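Local coordinates for protein ORF14 (Streptomyces clavuligerus, PDB 2WPX) that binds acetyl-CoA through one of its two GNAT-type domains and is probably an acyltransferase of the clavulanic acid biosynthesis pathway, at residues T119-P133 / P324-G336. Numbering follows the deposited sequence.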
loop_
_atom_site.group_PDB
_atom_site.type_symbol
_atom_site.label_atom_id
_atom_site.label_comp_id
_atom_site.label_asym_id
_atom_site.label_seq_id
_atom_site.Cartn_x
_atom_site.Cartn_y
_atom_site.Cartn_z
ATOM N N THR A 119 18.807 8.297 10.512
ATOM C CA THR A 119 18.704 9.683 10.876
ATOM C C THR A 119 17.239 10.175 10.897
ATOM O O THR A 119 16.902 11.143 11.613
ATOM C CB THR A 119 19.449 10.546 9.818
ATOM O OG1 THR A 119 20.819 10.138 9.780
ATOM C CG2 THR A 119 19.377 12.029 10.167
ATOM N N THR A 120 16.386 9.525 10.107
ATOM C CA THR A 120 15.066 10.090 9.782
ATOM C C THR A 120 13.945 9.027 9.939
ATOM O O THR A 120 14.105 7.848 9.569
ATOM C CB THR A 120 15.022 10.678 8.347
ATOM O OG1 THR A 120 15.877 11.815 8.250
ATOM C CG2 THR A 120 13.642 11.151 8.004
ATOM N N LEU A 121 12.831 9.460 10.515
ATOM C CA LEU A 121 11.674 8.603 10.669
ATOM C C LEU A 121 10.620 9.161 9.703
ATOM O O LEU A 121 10.451 10.373 9.607
ATOM C CB LEU A 121 11.217 8.730 12.084
ATOM C CG LEU A 121 10.875 7.538 12.943
ATOM C CD1 LEU A 121 11.533 6.198 12.552
ATOM C CD2 LEU A 121 11.184 7.953 14.371
ATOM N N THR A 122 9.981 8.299 8.915
ATOM C CA THR A 122 8.963 8.790 7.965
ATOM C C THR A 122 7.692 8.028 8.143
ATOM O O THR A 122 7.669 6.886 8.643
ATOM C CB THR A 122 9.374 8.747 6.448
ATOM O OG1 THR A 122 9.384 7.398 5.986
ATOM C CG2 THR A 122 10.751 9.381 6.184
ATOM N N ALA A 123 6.621 8.646 7.693
ATOM C CA ALA A 123 5.313 8.201 8.039
ATOM C C ALA A 123 4.285 8.650 7.019
ATOM O O ALA A 123 4.384 9.747 6.469
ATOM C CB ALA A 123 4.946 8.756 9.455
ATOM N N THR A 124 3.309 7.796 6.773
ATOM C CA THR A 124 2.133 8.154 6.030
ATOM C C THR A 124 0.926 8.410 6.979
ATOM O O THR A 124 0.552 7.562 7.789
ATOM C CB THR A 124 1.769 7.093 5.039
ATOM O OG1 THR A 124 2.915 6.810 4.236
ATOM C CG2 THR A 124 0.694 7.596 4.142
ATOM N N VAL A 125 0.320 9.581 6.862
ATOM C CA VAL A 125 -0.707 9.957 7.786
ATOM C C VAL A 125 -1.982 10.105 7.029
ATOM O O VAL A 125 -2.012 10.696 5.929
ATOM C CB VAL A 125 -0.368 11.285 8.475
ATOM C CG1 VAL A 125 -1.487 11.648 9.427
ATOM C CG2 VAL A 125 1.030 11.189 9.181
ATOM N N VAL A 126 -3.067 9.588 7.586
ATOM C CA VAL A 126 -4.331 9.803 6.935
ATOM C C VAL A 126 -5.060 11.133 7.241
ATOM O O VAL A 126 -5.389 11.431 8.391
ATOM C CB VAL A 126 -5.248 8.675 7.214
ATOM C CG1 VAL A 126 -6.640 9.005 6.570
ATOM C CG2 VAL A 126 -4.588 7.371 6.686
ATOM N N GLU A 127 -5.367 11.900 6.200
ATOM C CA GLU A 127 -5.885 13.231 6.365
ATOM C C GLU A 127 -7.056 13.399 5.436
ATOM O O GLU A 127 -7.349 12.485 4.684
ATOM C CB GLU A 127 -4.787 14.293 6.121
ATOM C CG GLU A 127 -3.559 14.108 7.070
ATOM C CD GLU A 127 -2.753 15.370 7.152
ATOM O OE1 GLU A 127 -3.408 16.425 7.327
ATOM O OE2 GLU A 127 -1.489 15.321 6.991
ATOM N N SER A 128 -7.755 14.536 5.540
ATOM C CA SER A 128 -8.854 14.887 4.642
ATOM C C SER A 128 -8.475 15.476 3.291
ATOM O O SER A 128 -7.487 16.156 3.124
ATOM C CB SER A 128 -9.822 15.873 5.295
ATOM O OG SER A 128 -10.083 15.496 6.628
ATOM N N LEU A 129 -9.350 15.219 2.338
ATOM C CA LEU A 129 -9.277 15.836 1.029
ATOM C C LEU A 129 -9.992 17.151 1.054
ATOM O O LEU A 129 -10.887 17.346 1.825
ATOM C CB LEU A 129 -9.954 14.922 0.032
ATOM C CG LEU A 129 -9.134 13.668 -0.167
ATOM C CD1 LEU A 129 -10.040 12.680 -0.813
ATOM C CD2 LEU A 129 -7.873 13.962 -1.037
ATOM N N PRO A 130 -9.596 18.077 0.208
ATOM C CA PRO A 130 -10.397 19.283 0.152
ATOM C C PRO A 130 -11.823 18.936 -0.202
ATOM O O PRO A 130 -12.769 19.441 0.399
ATOM C CB PRO A 130 -9.758 20.080 -0.986
ATOM C CG PRO A 130 -8.678 19.277 -1.536
ATOM C CD PRO A 130 -8.351 18.189 -0.561
ATOM N N SER A 131 -11.994 18.082 -1.200
ATOM C CA SER A 131 -13.338 17.657 -1.553
ATOM C C SER A 131 -13.999 16.910 -0.373
ATOM O O SER A 131 -15.075 17.283 0.118
ATOM C CB SER A 131 -13.254 16.708 -2.764
ATOM O OG SER A 131 -11.884 16.345 -3.010
ATOM N N GLY A 132 -13.289 15.877 0.089
ATOM C CA GLY A 132 -13.911 14.685 0.633
ATOM C C GLY A 132 -14.492 14.698 2.023
ATOM O O GLY A 132 -14.492 15.728 2.702
ATOM N N PRO A 133 -15.000 13.529 2.444
ATOM C CA PRO A 133 -15.496 13.254 3.794
ATOM C C PRO A 133 -14.422 13.610 4.818
ATOM O O PRO A 133 -13.226 13.248 4.694
ATOM C CB PRO A 133 -15.782 11.745 3.779
ATOM C CG PRO A 133 -16.024 11.433 2.320
ATOM C CD PRO A 133 -15.078 12.342 1.574
ATOM N N PRO A 324 -12.497 9.910 -4.894
ATOM C CA PRO A 324 -11.503 10.252 -3.875
ATOM C C PRO A 324 -12.173 10.272 -2.507
ATOM O O PRO A 324 -13.188 10.920 -2.317
ATOM C CB PRO A 324 -11.027 11.652 -4.290
ATOM C CG PRO A 324 -11.422 11.765 -5.741
ATOM C CD PRO A 324 -12.686 10.974 -5.893
ATOM N N TYR A 325 -11.603 9.540 -1.569
ATOM C CA TYR A 325 -12.171 9.428 -0.247
ATOM C C TYR A 325 -11.324 10.089 0.863
ATOM O O TYR A 325 -11.854 10.864 1.638
ATOM C CB TYR A 325 -12.384 7.972 0.081
ATOM C CG TYR A 325 -13.317 7.838 1.218
ATOM C CD1 TYR A 325 -14.703 7.897 1.013
ATOM C CD2 TYR A 325 -12.842 7.656 2.510
ATOM C CE1 TYR A 325 -15.582 7.782 2.060
ATOM C CE2 TYR A 325 -13.719 7.522 3.568
ATOM C CZ TYR A 325 -15.087 7.592 3.335
ATOM O OH TYR A 325 -15.976 7.457 4.397
ATOM N N ASP A 326 -10.025 9.775 0.948
ATOM C CA ASP A 326 -9.147 10.410 1.921
ATOM C C ASP A 326 -7.741 10.631 1.337
ATOM O O ASP A 326 -7.452 10.220 0.198
ATOM C CB ASP A 326 -9.122 9.627 3.223
ATOM C CG ASP A 326 -8.737 8.191 3.001
ATOM O OD1 ASP A 326 -9.162 7.307 3.779
ATOM O OD2 ASP A 326 -8.022 7.916 2.016
ATOM N N ARG A 327 -6.875 11.277 2.121
ATOM C CA ARG A 327 -5.594 11.780 1.628
ATOM C C ARG A 327 -4.437 11.113 2.391
ATOM O O ARG A 327 -4.511 10.953 3.622
ATOM C CB ARG A 327 -5.521 13.283 1.831
ATOM C CG ARG A 327 -4.330 13.943 1.135
ATOM C CD ARG A 327 -4.403 15.474 1.179
ATOM N NE ARG A 327 -3.400 16.126 0.335
ATOM C CZ ARG A 327 -2.577 17.092 0.743
ATOM N NH1 ARG A 327 -2.630 17.543 1.995
ATOM N NH2 ARG A 327 -1.700 17.627 -0.099
ATOM N N TRP A 328 -3.380 10.720 1.671
ATOM C CA TRP A 328 -2.258 10.008 2.285
ATOM C C TRP A 328 -1.066 10.940 2.354
ATOM O O TRP A 328 -0.393 11.102 1.353
ATOM C CB TRP A 328 -1.897 8.770 1.440
ATOM C CG TRP A 328 -2.782 7.635 1.680
ATOM C CD1 TRP A 328 -3.866 7.616 2.491
ATOM C CD2 TRP A 328 -2.703 6.325 1.074
ATOM N NE1 TRP A 328 -4.464 6.367 2.457
ATOM C CE2 TRP A 328 -3.752 5.548 1.622
ATOM C CE3 TRP A 328 -1.836 5.725 0.138
ATOM C CZ2 TRP A 328 -3.970 4.177 1.252
ATOM C CZ3 TRP A 328 -2.042 4.355 -0.210
ATOM C CH2 TRP A 328 -3.082 3.604 0.351
ATOM N N VAL A 329 -0.825 11.576 3.503
ATOM C CA VAL A 329 0.129 12.676 3.599
ATOM C C VAL A 329 1.474 12.212 4.208
ATOM O O VAL A 329 1.485 11.518 5.238
ATOM C CB VAL A 329 -0.414 13.848 4.450
ATOM C CG1 VAL A 329 0.511 15.046 4.311
ATOM C CG2 VAL A 329 -1.806 14.193 4.091
ATOM N N PHE A 330 2.590 12.580 3.566
ATOM C CA PHE A 330 3.907 12.096 3.982
ATOM C C PHE A 330 4.522 13.018 4.988
ATOM O O PHE A 330 4.609 14.247 4.772
ATOM C CB PHE A 330 4.820 11.853 2.773
ATOM C CG PHE A 330 4.187 10.952 1.758
ATOM C CD1 PHE A 330 4.029 9.602 2.016
ATOM C CD2 PHE A 330 3.647 11.469 0.575
ATOM C CE1 PHE A 330 3.357 8.759 1.082
ATOM C CE2 PHE A 330 2.981 10.646 -0.338
ATOM C CZ PHE A 330 2.845 9.296 -0.087
ATOM N N TRP A 331 4.892 12.451 6.134
ATOM C CA TRP A 331 5.486 13.243 7.203
ATOM C C TRP A 331 6.849 12.682 7.508
ATOM O O TRP A 331 7.118 11.508 7.251
ATOM C CB TRP A 331 4.641 13.199 8.480
ATOM C CG TRP A 331 3.243 13.940 8.518
ATOM C CD1 TRP A 331 2.145 13.658 7.789
ATOM C CD2 TRP A 331 2.869 15.004 9.381
ATOM N NE1 TRP A 331 1.086 14.450 8.153
ATOM C CE2 TRP A 331 1.513 15.310 9.116
ATOM C CE3 TRP A 331 3.557 15.759 10.344
ATOM C CZ2 TRP A 331 0.808 16.316 9.803
ATOM C CZ3 TRP A 331 2.863 16.753 11.026
ATOM C CH2 TRP A 331 1.500 17.028 10.740
ATOM N N THR A 332 7.671 13.485 8.165
ATOM C CA THR A 332 9.054 13.119 8.417
ATOM C C THR A 332 9.501 13.752 9.730
ATOM O O THR A 332 8.966 14.811 10.156
ATOM C CB THR A 332 9.993 13.601 7.256
ATOM O OG1 THR A 332 11.326 13.199 7.538
ATOM C CG2 THR A 332 9.993 15.169 7.117
ATOM N N ALA A 333 10.478 13.134 10.378
ATOM C CA ALA A 333 10.895 13.579 11.708
ATOM C C ALA A 333 12.347 13.216 11.940
ATOM O O ALA A 333 12.827 12.228 11.412
ATOM C CB ALA A 333 10.057 12.921 12.767
ATOM N N GLU A 334 13.032 14.039 12.730
ATOM C CA GLU A 334 14.349 13.666 13.239
ATOM C C GLU A 334 14.296 12.498 14.274
ATOM O O GLU A 334 13.448 12.442 15.185
ATOM C CB GLU A 334 15.088 14.898 13.786
ATOM C CG GLU A 334 15.514 15.908 12.706
ATOM C CD GLU A 334 16.433 17.004 13.263
ATOM O OE1 GLU A 334 15.933 17.956 13.871
ATOM O OE2 GLU A 334 17.665 16.922 13.110
ATOM N N ALA A 335 15.203 11.560 14.099
ATOM C CA ALA A 335 15.393 10.467 15.019
ATOM C C ALA A 335 16.140 10.922 16.274
ATOM O O ALA A 335 15.815 10.504 17.378
ATOM C CB ALA A 335 16.200 9.350 14.314
ATOM N N GLY A 336 17.170 11.739 16.095
ATOM C CA GLY A 336 18.190 11.975 17.155
ATOM C C GLY A 336 17.827 13.251 17.857
ATOM O O GLY A 336 16.851 13.891 17.443
HETATM O O HOH W 1 18.242 12.597 13.684
HETATM O O HOH W 2 -5.057 17.490 3.877
HETATM O O HOH W 3 -11.201 13.383 2.664
#
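Glu127 and Trp331 make the polar link on the buried face of this antiparallel strand pair, in which strand 324-334, the last of the chain, lies between strands 120-127 and 149-162 of the acetyl-CoA-binding N-terminal half. Hydrogen-bonded pairs run from Leu121-Ala333 to Glu127-Arg327, alternating with non-hydrogen-bonded ones such as Thr124-Phe330. Trp331 N reaches Ala123 O at 2.8 Å and Val329 N reaches Val125 O at the same 2.8 Å. Ala123, which touches the bound acetyl-CoA, belongs to a strand stitched in this way to the C-terminal one. The face of Leu121, Ala123, Val125, Val329, Trp331 and Ala333 is the buried one, with helices 101-115 and 138-145 packed on Leu121, Val125, Trp331 and Ala333. Here the Glu127 carboxylate comes to the edge of the indole. With CG anti to its carbonyl carbon (chi1 -58°) and the chain extended beyond, Glu127 runs over Val329 CG2, and its OE2 accepts from Trp331 NE1 at 3.0 Å, on the anti side and 31° out of the carboxylate plane. Arg150 forms a salt bridge to the same oxygen. The other face is looser and more accessible: Thr124 OG1 lies 3.7 Å from Phe330 CE1, and Val126 CG2 stands 4.3 Å from Trp328 CD1. Beyond Glu127 the chain leaves its strand and Leu129 folds CD1 back to 3.3 Å from Tyr325 C; Tyr325 and Asp326 both face His158 of strand 149-162 in a classic beta bulge. Pro133 CG sits 4.1 Å from the Tyr325 ring centroid in a CH-pi contact, and a water bridges Leu129 N, Pro133 O and Tyr325 O. The chemistry implies a seam bonded along its backbone, in which indole N-H and arginine share one carboxylate oxygen, an arrangement that would be expected to favour the ionised glutamate.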